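Local coordinates for protein ICChI, a glycosylated chitinase (Ipomoea carnea, PDB 6IDN) that has chitinase and lysozyme activity and, as a family 18 glycosyl hydrolase, probably cleaves the beta-1,4 links of chitin and of bacterial cell-wall glycan, at residues Arg17-Thr22 against Trp256-Asp261; Tyr99-Phe104 against Gly146-Asn151; Ala4-Gln9 against Tyr178-Phe183. All coordinates share one frame; numbering follows the deposited sequence.

The three contacts sample a TIM barrel from its interior to its outer helices. Contact 3 lies in the core, its centre about 4 Å from that of the chain, and hydrogen-bonds to Asp-123, and more weakly to Asp-125, of the family 18 acidic signature. Contact 1 adjoins it, centres about 12 Å apart: Lys-258 N lies 2.9 Å from Tyr-6 O, probably a hydrogen bond, and Thr-19 OG1 packs 3.4 Å from Trp-7 CD1. Contact 2 is peripheral, with its centre about 26 Å from that of contact 1 and about 22 Å from that of contact 3. Its Trp-101 side chain is about 10 Å from a bound calcium ion. Along the chain, contacts 1 and 3 interleave, and contact 2 is nested within both.

Contact 1: Arg17-Thr22 against Trp256-Asp261; sequences RETCDT and WSKYYD
Thr-19 and Lys-258 mark the closest approach of the two backbones, with Thr-19 CA 7.5 Å from Lys-258 CA. Residues 17-21 belong to a short helix, while 258-260 form a 3-10 turn closed by Asp-261 N bonding to Lys-258 O at 3.1 Å. The turn follows a cis peptide between Trp-256 and Ser-257, as in the related plant chitinase hevamine. A backbone spacing this wide leaves the contact to side chains, and the 117 Å² they bury is modest.

Lys-258 supplies just over half of that surface, through its aliphatic chain. Its CG stands anti to the backbone N (chi1 173°), and bends at chi2 and chi4 fold the chain past Thr-19, the two side chains running in opposite directions. Thr-19 OG1 lies 3.4 Å from Lys-258 CE and 3.6 Å from Lys-258 CG, whereas Thr-19 CG2 touches Lys-258 CD at 4.0 Å. Farther along, Thr-22 CG2 comes to 4.4 Å from Lys-258 CE, a marginal contact. Thr-22 is held in the helix-end turn by a bond from its OG1 to Thr-19 O (2.9 Å), with a C=O...OG1 angle of 162°; Thr-22 N also bonds to that carbonyl.

The polar ends find partners outside this pair. Thr-19 OG1 bonds to Ser-15 O, and Lys-258 NZ to Glu-13 O, both in the loop leading into helix 16-21. Cutting Lys-258 back to an alanine is likely to uncover the flank of Thr-19 and to leave the Glu-13 carbonyl without its ammonium donor. Chemically, then, methylenes pack against a threonine whose hydroxyl is already satisfied, while the lysine's ammonium bonds to a backbone carbonyl: the contact combines van der Waals packing with a polar tie just beyond it.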
loop_
_atom_site.group_PDB
_atom_site.type_symbol
_atom_site.label_atom_id
_atom_site.label_comp_id
_atom_site.label_asym_id
_atom_site.label_seq_id
_atom_site.Cartn_x
_atom_site.Cartn_y
_atom_site.Cartn_z
ATOM N N ARG A 17 5.358 -8.617 13.985
ATOM C CA ARG A 17 4.482 -9.143 15.029
ATOM C C ARG A 17 4.044 -8.043 15.990
ATOM O O ARG A 17 2.865 -7.947 16.341
ATOM C CB ARG A 17 5.180 -10.270 15.800
ATOM C CG ARG A 17 4.372 -10.759 17.008
ATOM C CD ARG A 17 5.094 -11.826 17.836
ATOM N NE ARG A 17 5.287 -13.057 17.075
ATOM C CZ ARG A 17 4.443 -14.083 17.085
ATOM N NH1 ARG A 17 3.345 -14.035 17.826
ATOM N NH2 ARG A 17 4.698 -15.158 16.351
ATOM N N GLU A 18 4.989 -7.212 16.435
ATOM C CA GLU A 18 4.639 -6.118 17.335
ATOM C C GLU A 18 3.703 -5.129 16.656
ATOM O O GLU A 18 2.784 -4.587 17.285
ATOM C CB GLU A 18 5.905 -5.411 17.812
ATOM C CG GLU A 18 6.711 -6.228 18.814
ATOM C CD GLU A 18 8.111 -5.691 19.016
ATOM O OE1 GLU A 18 8.570 -4.858 18.211
ATOM O OE2 GLU A 18 8.758 -6.096 20.002
ATOM N N THR A 19 3.936 -4.872 15.374
ATOM C CA THR A 19 3.047 -3.999 14.624
ATOM C C THR A 19 1.627 -4.551 14.609
ATOM O O THR A 19 0.658 -3.828 14.878
ATOM C CB THR A 19 3.607 -3.834 13.215
ATOM O OG1 THR A 19 4.892 -3.202 13.314
ATOM C CG2 THR A 19 2.677 -2.988 12.336
ATOM N N CYS A 20 1.483 -5.845 14.329
ATOM C CA CYS A 20 0.153 -6.436 14.351
ATOM C C CYS A 20 -0.433 -6.426 15.755
ATOM O O CYS A 20 -1.640 -6.222 15.926
ATOM C CB CYS A 20 0.202 -7.851 13.781
ATOM S SG CYS A 20 0.503 -7.797 12.020
ATOM N N ASP A 21 0.405 -6.639 16.774
ATOM C CA ASP A 21 -0.073 -6.689 18.150
ATOM C C ASP A 21 -0.511 -5.329 18.702
ATOM O O ASP A 21 -1.035 -5.274 19.818
ATOM C CB ASP A 21 1.011 -7.302 19.038
ATOM C CG ASP A 21 0.945 -8.831 19.082
ATOM O OD1 ASP A 21 -0.156 -9.395 18.915
ATOM O OD2 ASP A 21 1.998 -9.474 19.286
ATOM N N THR A 22 -0.330 -4.229 17.970
ATOM C CA THR A 22 -0.968 -2.986 18.392
ATOM C C THR A 22 -2.483 -3.086 18.320
ATOM O O THR A 22 -3.175 -2.331 19.015
ATOM C CB THR A 22 -0.511 -1.798 17.535
ATOM O OG1 THR A 22 -1.065 -1.902 16.214
ATOM C CG2 THR A 22 0.999 -1.739 17.467
ATOM N N TRP A 256 1.212 6.499 6.488
ATOM C CA TRP A 256 2.653 6.427 6.283
ATOM C C TRP A 256 3.308 7.038 7.519
ATOM O O TRP A 256 3.190 8.244 7.733
ATOM C CB TRP A 256 3.028 7.213 5.027
ATOM C CG TRP A 256 4.492 7.271 4.815
ATOM C CD1 TRP A 256 5.324 8.328 5.083
ATOM C CD2 TRP A 256 5.321 6.221 4.314
ATOM N NE1 TRP A 256 6.624 7.992 4.773
ATOM C CE2 TRP A 256 6.649 6.707 4.299
ATOM C CE3 TRP A 256 5.072 4.920 3.859
ATOM C CZ2 TRP A 256 7.721 5.937 3.848
ATOM C CZ3 TRP A 256 6.146 4.152 3.428
ATOM C CH2 TRP A 256 7.447 4.665 3.417
ATOM N N SER A 257 3.991 6.243 8.359
ATOM C CA SER A 257 4.243 4.801 8.290
ATOM C C SER A 257 4.332 4.304 9.743
ATOM O O SER A 257 4.193 5.095 10.671
ATOM C CB SER A 257 5.540 4.509 7.546
ATOM O OG SER A 257 6.654 4.913 8.345
ATOM N N LYS A 258 4.594 3.011 9.949
ATOM C CA LYS A 258 4.662 2.489 11.314
ATOM C C LYS A 258 5.703 3.235 12.146
ATOM O O LYS A 258 5.480 3.507 13.335
ATOM C CB LYS A 258 4.969 0.989 11.289
ATOM C CG LYS A 258 5.221 0.359 12.673
ATOM C CD LYS A 258 4.021 0.533 13.608
ATOM C CE LYS A 258 4.221 -0.246 14.921
ATOM N NZ LYS A 258 5.355 0.272 15.731
ATOM N N TYR A 259 6.833 3.595 11.530
ATOM C CA TYR A 259 7.915 4.232 12.274
ATOM C C TYR A 259 7.472 5.538 12.918
ATOM O O TYR A 259 7.980 5.899 13.987
ATOM C CB TYR A 259 9.114 4.486 11.360
ATOM C CG TYR A 259 10.266 5.170 12.067
ATOM C CD1 TYR A 259 11.041 4.478 12.987
ATOM C CD2 TYR A 259 10.572 6.503 11.819
ATOM C CE1 TYR A 259 12.093 5.094 13.643
ATOM C CE2 TYR A 259 11.624 7.129 12.474
ATOM C CZ TYR A 259 12.379 6.419 13.379
ATOM O OH TYR A 259 13.427 7.035 14.031
ATOM N N TYR A 260 6.531 6.247 12.295
ATOM C CA TYR A 260 6.088 7.558 12.756
ATOM C C TYR A 260 4.788 7.511 13.542
ATOM O O TYR A 260 4.326 8.559 14.008
ATOM C CB TYR A 260 5.931 8.512 11.563
ATOM C CG TYR A 260 7.238 8.730 10.830
ATOM C CD1 TYR A 260 8.228 9.537 11.369
ATOM C CD2 TYR A 260 7.494 8.096 9.621
ATOM C CE1 TYR A 260 9.431 9.724 10.712
ATOM C CE2 TYR A 260 8.706 8.274 8.957
ATOM C CZ TYR A 260 9.661 9.095 9.505
ATOM O OH TYR A 260 10.869 9.282 8.861
ATOM N N ASP A 261 4.196 6.329 13.707
ATOM C CA ASP A 261 2.893 6.178 14.352
ATOM C C ASP A 261 3.089 5.792 15.817
ATOM O O ASP A 261 2.893 4.647 16.225
ATOM C CB ASP A 261 2.054 5.142 13.597
ATOM C CG ASP A 261 0.630 5.052 14.116
ATOM O OD1 ASP A 261 0.179 6.008 14.786
ATOM O OD2 ASP A 261 -0.028 4.017 13.870
#

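Contact 2: Tyr99-Phe104 against Gly146-Asn151; sequences YLWNNF and GRSGSN
Trp-101 and Ser-148 make the closest contact here, and it is van der Waals packing rather than a polar bond. The indole extends from helix 90-103 with CG anti to its backbone N (chi1 171°), which brings the six-membered ring to the end of helix 134-148. Trp-101 CZ2 lies 3.5 Å from Ser-148 CB, and the neighbouring Trp-101 CH2 lies 3.7 Å from the same carbon. The serine hydroxyl is close to the ring too, yet no hydrogen bond crosses between the segments. Ser-150 CB approaches differently, in the plane of the indole at its edge, 4.0 Å from Trp-101 CH2. Two serines thus meet the same outer corner of one ring.

Backbone geometry explains how both can do so. Gly-149, between them, ends its helix in a Schellman motif; its positive phi of 68° turns the chain so that Ser-148 and Ser-150 both direct CB toward the indole.

The side-chain hydrogen bonding lies in the last turn of helix 90-103 and just beyond it. Asn-103 ND2 donates to Tyr-99 O at 3.0 Å, with an N-H...O angle of 158°, and Asn-103 N donates to the same oxygen at 2.9 Å. One carbonyl in the last turn therefore receives both backbone and side-chain donors, while Asn-103 OD1 bonds to Ser-109 OG.

In the fold, the contact joins the C-terminal ends of two outer barrel helices, 90-103 and 134-148. Trp-101 also packs on Val-152, just ahead of strand 153-156, and Leu-100 turns inward onto Leu-76 and Leu-78 of strand 73-80.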
loop_
_atom_site.group_PDB
_atom_site.type_symbol
_atom_site.label_atom_id
_atom_site.label_comp_id
_atom_site.label_asym_id
_atom_site.label_seq_id
_atom_site.Cartn_x
_atom_site.Cartn_y
_atom_site.Cartn_z
ATOM N N TYR A 99 6.278 -13.848 -11.132
ATOM C CA TYR A 99 7.277 -13.766 -10.083
ATOM C C TYR A 99 6.629 -13.457 -8.747
ATOM O O TYR A 99 6.970 -14.063 -7.727
ATOM C CB TYR A 99 8.331 -12.683 -10.412
ATOM C CG TYR A 99 9.118 -12.239 -9.181
ATOM C CD1 TYR A 99 10.240 -12.934 -8.759
ATOM C CD2 TYR A 99 8.720 -11.133 -8.432
ATOM C CE1 TYR A 99 10.946 -12.542 -7.626
ATOM C CE2 TYR A 99 9.416 -10.740 -7.294
ATOM C CZ TYR A 99 10.531 -11.452 -6.902
ATOM O OH TYR A 99 11.236 -11.058 -5.775
ATOM N N LEU A 100 5.718 -12.478 -8.730
ATOM C CA LEU A 100 5.075 -12.104 -7.476
ATOM C C LEU A 100 4.241 -13.256 -6.940
ATOM O O LEU A 100 4.265 -13.544 -5.736
ATOM C CB LEU A 100 4.212 -10.858 -7.676
ATOM C CG LEU A 100 5.015 -9.618 -8.046
ATOM C CD1 LEU A 100 4.062 -8.523 -8.475
ATOM C CD2 LEU A 100 5.833 -9.144 -6.868
ATOM N N TRP A 101 3.490 -13.923 -7.817
ATOM C CA TRP A 101 2.686 -15.059 -7.377
ATOM C C TRP A 101 3.580 -16.153 -6.804
ATOM O O TRP A 101 3.310 -16.701 -5.723
ATOM C CB TRP A 101 1.839 -15.599 -8.544
ATOM C CG TRP A 101 1.166 -16.887 -8.191
ATOM C CD1 TRP A 101 1.559 -18.137 -8.561
ATOM C CD2 TRP A 101 0.006 -17.053 -7.372
ATOM N NE1 TRP A 101 0.712 -19.078 -8.016
ATOM C CE2 TRP A 101 -0.249 -18.433 -7.284
ATOM C CE3 TRP A 101 -0.851 -16.166 -6.712
ATOM C CZ2 TRP A 101 -1.316 -18.950 -6.557
ATOM C CZ3 TRP A 101 -1.905 -16.685 -5.977
ATOM C CH2 TRP A 101 -2.133 -18.060 -5.915
ATOM N N ASN A 102 4.662 -16.476 -7.511
ATOM C CA ASN A 102 5.504 -17.601 -7.117
ATOM C C ASN A 102 6.296 -17.304 -5.856
ATOM O O ASN A 102 6.603 -18.228 -5.090
ATOM C CB ASN A 102 6.467 -17.948 -8.252
ATOM C CG ASN A 102 5.781 -18.617 -9.420
ATOM O OD1 ASN A 102 4.661 -19.110 -9.305
ATOM N ND2 ASN A 102 6.466 -18.656 -10.552
ATOM N N ASN A 103 6.674 -16.044 -5.642
ATOM C CA ASN A 103 7.620 -15.737 -4.578
ATOM C C ASN A 103 6.969 -15.148 -3.336
ATOM O O ASN A 103 7.517 -15.310 -2.234
ATOM C CB ASN A 103 8.706 -14.792 -5.101
ATOM C CG ASN A 103 9.744 -15.521 -5.929
ATOM O OD1 ASN A 103 10.696 -16.081 -5.382
ATOM N ND2 ASN A 103 9.554 -15.548 -7.249
ATOM N N PHE A 104 5.807 -14.509 -3.476
ATOM C CA PHE A 104 5.165 -13.820 -2.361
ATOM C C PHE A 104 3.727 -14.273 -2.121
ATOM O O PHE A 104 3.248 -14.192 -0.985
ATOM C CB PHE A 104 5.207 -12.298 -2.595
ATOM C CG PHE A 104 6.592 -11.721 -2.527
ATOM C CD1 PHE A 104 7.173 -11.425 -1.302
ATOM C CD2 PHE A 104 7.324 -11.491 -3.677
ATOM C CE1 PHE A 104 8.457 -10.907 -1.228
ATOM C CE2 PHE A 104 8.615 -10.979 -3.612
ATOM C CZ PHE A 104 9.180 -10.684 -2.382
ATOM N N GLY A 146 -7.452 -16.009 -9.911
ATOM C CA GLY A 146 -8.562 -16.824 -10.362
ATOM C C GLY A 146 -8.142 -18.239 -10.696
ATOM O O GLY A 146 -8.865 -19.198 -10.401
ATOM N N ARG A 147 -6.960 -18.397 -11.301
ATOM C CA ARG A 147 -6.516 -19.724 -11.723
ATOM C C ARG A 147 -6.298 -20.656 -10.539
ATOM O O ARG A 147 -6.523 -21.868 -10.648
ATOM C CB ARG A 147 -5.226 -19.611 -12.539
ATOM C CG ARG A 147 -5.450 -19.219 -13.981
ATOM C CD ARG A 147 -4.136 -19.155 -14.740
ATOM N NE ARG A 147 -4.341 -18.596 -16.069
ATOM C CZ ARG A 147 -4.800 -19.284 -17.107
ATOM N NH1 ARG A 147 -5.093 -20.577 -16.982
ATOM N NH2 ARG A 147 -4.977 -18.673 -18.270
ATOM N N SER A 148 -5.843 -20.125 -9.412
ATOM C CA SER A 148 -5.555 -20.973 -8.259
ATOM C C SER A 148 -6.640 -20.909 -7.189
ATOM O O SER A 148 -6.516 -21.574 -6.154
ATOM C CB SER A 148 -4.181 -20.614 -7.685
ATOM O OG SER A 148 -3.151 -21.120 -8.541
ATOM N N GLY A 149 -7.717 -20.169 -7.425
ATOM C CA GLY A 149 -8.803 -20.151 -6.462
ATOM C C GLY A 149 -8.440 -19.471 -5.164
ATOM O O GLY A 149 -8.946 -19.861 -4.105
ATOM N N SER A 150 -7.550 -18.488 -5.217
ATOM C CA SER A 150 -7.062 -17.767 -4.055
ATOM C C SER A 150 -7.362 -16.283 -4.198
ATOM O O SER A 150 -7.326 -15.725 -5.300
ATOM C CB SER A 150 -5.553 -17.974 -3.872
ATOM O OG SER A 150 -5.232 -19.342 -3.669
ATOM N N ASN A 151 -7.652 -15.643 -3.069
ATOM C CA ASN A 151 -7.817 -14.196 -3.036
ATOM C C ASN A 151 -6.467 -13.514 -3.208
ATOM O O ASN A 151 -5.559 -13.713 -2.391
ATOM C CB ASN A 151 -8.458 -13.776 -1.714
ATOM C CG ASN A 151 -9.811 -14.389 -1.515
ATOM O OD1 ASN A 151 -10.616 -14.440 -2.444
ATOM N ND2 ASN A 151 -10.080 -14.867 -0.304
#

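Contact 3: Ala4-Gln9 against Tyr178-Phe183; sequences AIYWGQ and YVWVQF
Tyr-6 sets the edge of its phenol ring toward the face of the Trp-180 indole in an offset edge-to-face pair. The ring centroids, that of Trp-180 taken for its five-membered ring, are 5.9 Å apart and the planes stand at 78°, which excludes parallel stacking. With CG beside the backbone N, the tyrosine leaves its strand so that the hydroxyl end reaches the pyrrole side: Tyr-6 OH is 3.1 Å from Trp-180 NE1 and 3.7 Å from Trp-180 CD1.

Asp-123 meets both polar ends. Its OD2 is hydrogen-bonded to Tyr-6 OH, and its OD1 receives a weak bond from Trp-180 NE1, so one carboxylate engages both aromatic residues and probably restrains the tyrosine more than the indole. Gln-182 NE2 bonds weakly to Asp-125 OD1. Both aspartates belong to the acidic DxxDxDxE signature of family 18, consistent with a place for the Tyr-6/Trp-180 pair beside the active site.

Ala-4 meets the benzo ring, its CB 3.9 Å from Trp-180 CZ3 and 4.1 Å from Trp-180 CE3. The indole itself bridges most of the 8.8 Å between Ala-4 CA and Trp-180 CA, and the small methyl meets it. The indole's chi1 of 25° departs from a staggered value, suggesting some torsional cost in this buried position.

The two strands are not sheet neighbours. Strand 2-7 pairs with 27-36 and 250-256, strand 178-182 with 153-156 and 213-219, so the aromatic pair spans the barrel interior, with Asn-29, Ala-157 and Met-254 packed around both rings.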
loop_
_atom_site.group_PDB
_atom_site.type_symbol
_atom_site.label_atom_id
_atom_site.label_comp_id
_atom_site.label_asym_id
_atom_site.label_seq_id
_atom_site.Cartn_x
_atom_site.Cartn_y
_atom_site.Cartn_z
ATOM N N ALA A 4 -4.890 0.980 7.408
ATOM C CA ALA A 4 -3.763 0.329 6.754
ATOM C C ALA A 4 -2.501 1.093 7.107
ATOM O O ALA A 4 -2.532 2.317 7.244
ATOM C CB ALA A 4 -3.920 0.307 5.227
ATOM N N ILE A 5 -1.387 0.383 7.252
ATOM C CA ILE A 5 -0.131 1.052 7.560
ATOM C C ILE A 5 0.995 0.397 6.782
ATOM O O ILE A 5 0.962 -0.801 6.496
ATOM C CB ILE A 5 0.187 1.051 9.072
ATOM C CG1 ILE A 5 1.269 2.104 9.362
ATOM C CG2 ILE A 5 0.617 -0.348 9.537
ATOM C CD1 ILE A 5 1.180 2.733 10.724
ATOM N N TYR A 6 2.010 1.203 6.454
ATOM C CA TYR A 6 3.231 0.712 5.828
ATOM C C TYR A 6 4.259 0.292 6.874
ATOM O O TYR A 6 4.494 0.997 7.861
ATOM C CB TYR A 6 3.836 1.778 4.913
ATOM C CG TYR A 6 3.118 1.873 3.590
ATOM C CD1 TYR A 6 1.966 2.638 3.462
ATOM C CD2 TYR A 6 3.589 1.202 2.467
ATOM C CE1 TYR A 6 1.290 2.710 2.267
ATOM C CE2 TYR A 6 2.923 1.280 1.251
ATOM C CZ TYR A 6 1.772 2.040 1.167
ATOM O OH TYR A 6 1.084 2.118 -0.022
ATOM N N TRP A 7 4.890 -0.846 6.619
ATOM C CA TRP A 7 5.946 -1.362 7.474
ATOM C C TRP A 7 7.085 -1.841 6.588
ATOM O O TRP A 7 6.863 -2.296 5.463
ATOM C CB TRP A 7 5.428 -2.502 8.363
ATOM C CG TRP A 7 6.464 -3.197 9.211
ATOM C CD1 TRP A 7 6.740 -2.943 10.516
ATOM C CD2 TRP A 7 7.329 -4.285 8.823
ATOM N NE1 TRP A 7 7.732 -3.794 10.975
ATOM C CE2 TRP A 7 8.106 -4.624 9.947
ATOM C CE3 TRP A 7 7.519 -4.997 7.633
ATOM C CZ2 TRP A 7 9.056 -5.635 9.913
ATOM C CZ3 TRP A 7 8.464 -6.000 7.601
ATOM C CH2 TRP A 7 9.218 -6.312 8.733
ATOM N N GLY A 8 8.307 -1.704 7.092
ATOM C CA GLY A 8 9.462 -2.239 6.398
ATOM C C GLY A 8 10.613 -1.272 6.223
ATOM O O GLY A 8 11.757 -1.700 6.049
ATOM N N GLN A 9 10.342 0.033 6.267
ATOM C CA GLN A 9 11.323 1.015 5.832
ATOM C C GLN A 9 12.038 1.716 6.985
ATOM O O GLN A 9 12.719 2.724 6.756
ATOM C CB GLN A 9 10.661 2.033 4.903
ATOM C CG GLN A 9 10.355 1.474 3.513
ATOM C CD GLN A 9 11.604 0.971 2.831
ATOM O OE1 GLN A 9 12.505 1.755 2.516
ATOM N NE2 GLN A 9 11.694 -0.351 2.630
ATOM N N TYR A 178 -8.494 -1.953 -3.191
ATOM C CA TYR A 178 -8.192 -0.853 -2.289
ATOM C C TYR A 178 -7.474 0.224 -3.070
ATOM O O TYR A 178 -6.599 -0.081 -3.877
ATOM C CB TYR A 178 -7.275 -1.301 -1.116
ATOM C CG TYR A 178 -7.837 -2.418 -0.263
ATOM C CD1 TYR A 178 -7.582 -3.741 -0.595
ATOM C CD2 TYR A 178 -8.616 -2.149 0.843
ATOM C CE1 TYR A 178 -8.096 -4.754 0.134
ATOM C CE2 TYR A 178 -9.132 -3.189 1.605
ATOM C CZ TYR A 178 -8.867 -4.488 1.225
ATOM O OH TYR A 178 -9.346 -5.556 1.944
ATOM N N VAL A 179 -7.816 1.478 -2.815
ATOM C CA VAL A 179 -7.024 2.606 -3.329
ATOM C C VAL A 179 -6.890 3.562 -2.149
ATOM O O VAL A 179 -7.898 4.039 -1.622
ATOM C CB VAL A 179 -7.661 3.316 -4.538
ATOM C CG1 VAL A 179 -6.828 4.559 -4.875
ATOM C CG2 VAL A 179 -7.709 2.359 -5.739
ATOM N N TRP A 180 -5.658 3.800 -1.680
ATOM C CA TRP A 180 -5.399 4.787 -0.632
ATOM C C TRP A 180 -4.754 5.988 -1.286
ATOM O O TRP A 180 -3.617 5.909 -1.751
ATOM C CB TRP A 180 -4.520 4.225 0.491
ATOM C CG TRP A 180 -3.627 3.079 0.123
ATOM C CD1 TRP A 180 -2.461 3.135 -0.581
ATOM C CD2 TRP A 180 -3.801 1.720 0.505
ATOM N NE1 TRP A 180 -1.905 1.884 -0.687
ATOM C CE2 TRP A 180 -2.694 1.004 -0.007
ATOM C CE3 TRP A 180 -4.770 1.037 1.255
ATOM C CZ2 TRP A 180 -2.554 -0.351 0.157
ATOM C CZ3 TRP A 180 -4.612 -0.355 1.431
ATOM C CH2 TRP A 180 -3.508 -1.009 0.876
ATOM N N VAL A 181 -5.479 7.094 -1.326
ATOM C CA VAL A 181 -5.021 8.311 -1.988
ATOM C C VAL A 181 -4.153 9.096 -1.018
ATOM O O VAL A 181 -4.576 9.397 0.105
ATOM C CB VAL A 181 -6.209 9.151 -2.472
ATOM C CG1 VAL A 181 -5.694 10.355 -3.233
ATOM C CG2 VAL A 181 -7.143 8.308 -3.338
ATOM N N GLN A 182 -2.929 9.411 -1.436
ATOM C CA GLN A 182 -1.963 10.054 -0.549
ATOM C C GLN A 182 -2.208 11.554 -0.530
ATOM O O GLN A 182 -1.810 12.271 -1.444
ATOM C CB GLN A 182 -0.529 9.739 -0.977
ATOM C CG GLN A 182 -0.108 8.264 -0.844
ATOM C CD GLN A 182 1.154 7.931 -1.639
ATOM O OE1 GLN A 182 1.519 8.646 -2.553
ATOM N NE2 GLN A 182 1.799 6.827 -1.299
ATOM N N PHE A 183 -2.834 12.022 0.543
ATOM C CA PHE A 183 -3.081 13.452 0.739
ATOM C C PHE A 183 -1.939 14.029 1.577
ATOM O O PHE A 183 -2.102 14.452 2.720
ATOM C CB PHE A 183 -4.448 13.666 1.387
ATOM C CG PHE A 183 -5.587 13.533 0.428
ATOM C CD1 PHE A 183 -5.980 14.617 -0.318
ATOM C CD2 PHE A 183 -6.207 12.311 0.221
ATOM C CE1 PHE A 183 -7.030 14.506 -1.234
ATOM C CE2 PHE A 183 -7.249 12.198 -0.694
ATOM C CZ PHE A 183 -7.649 13.297 -1.420
#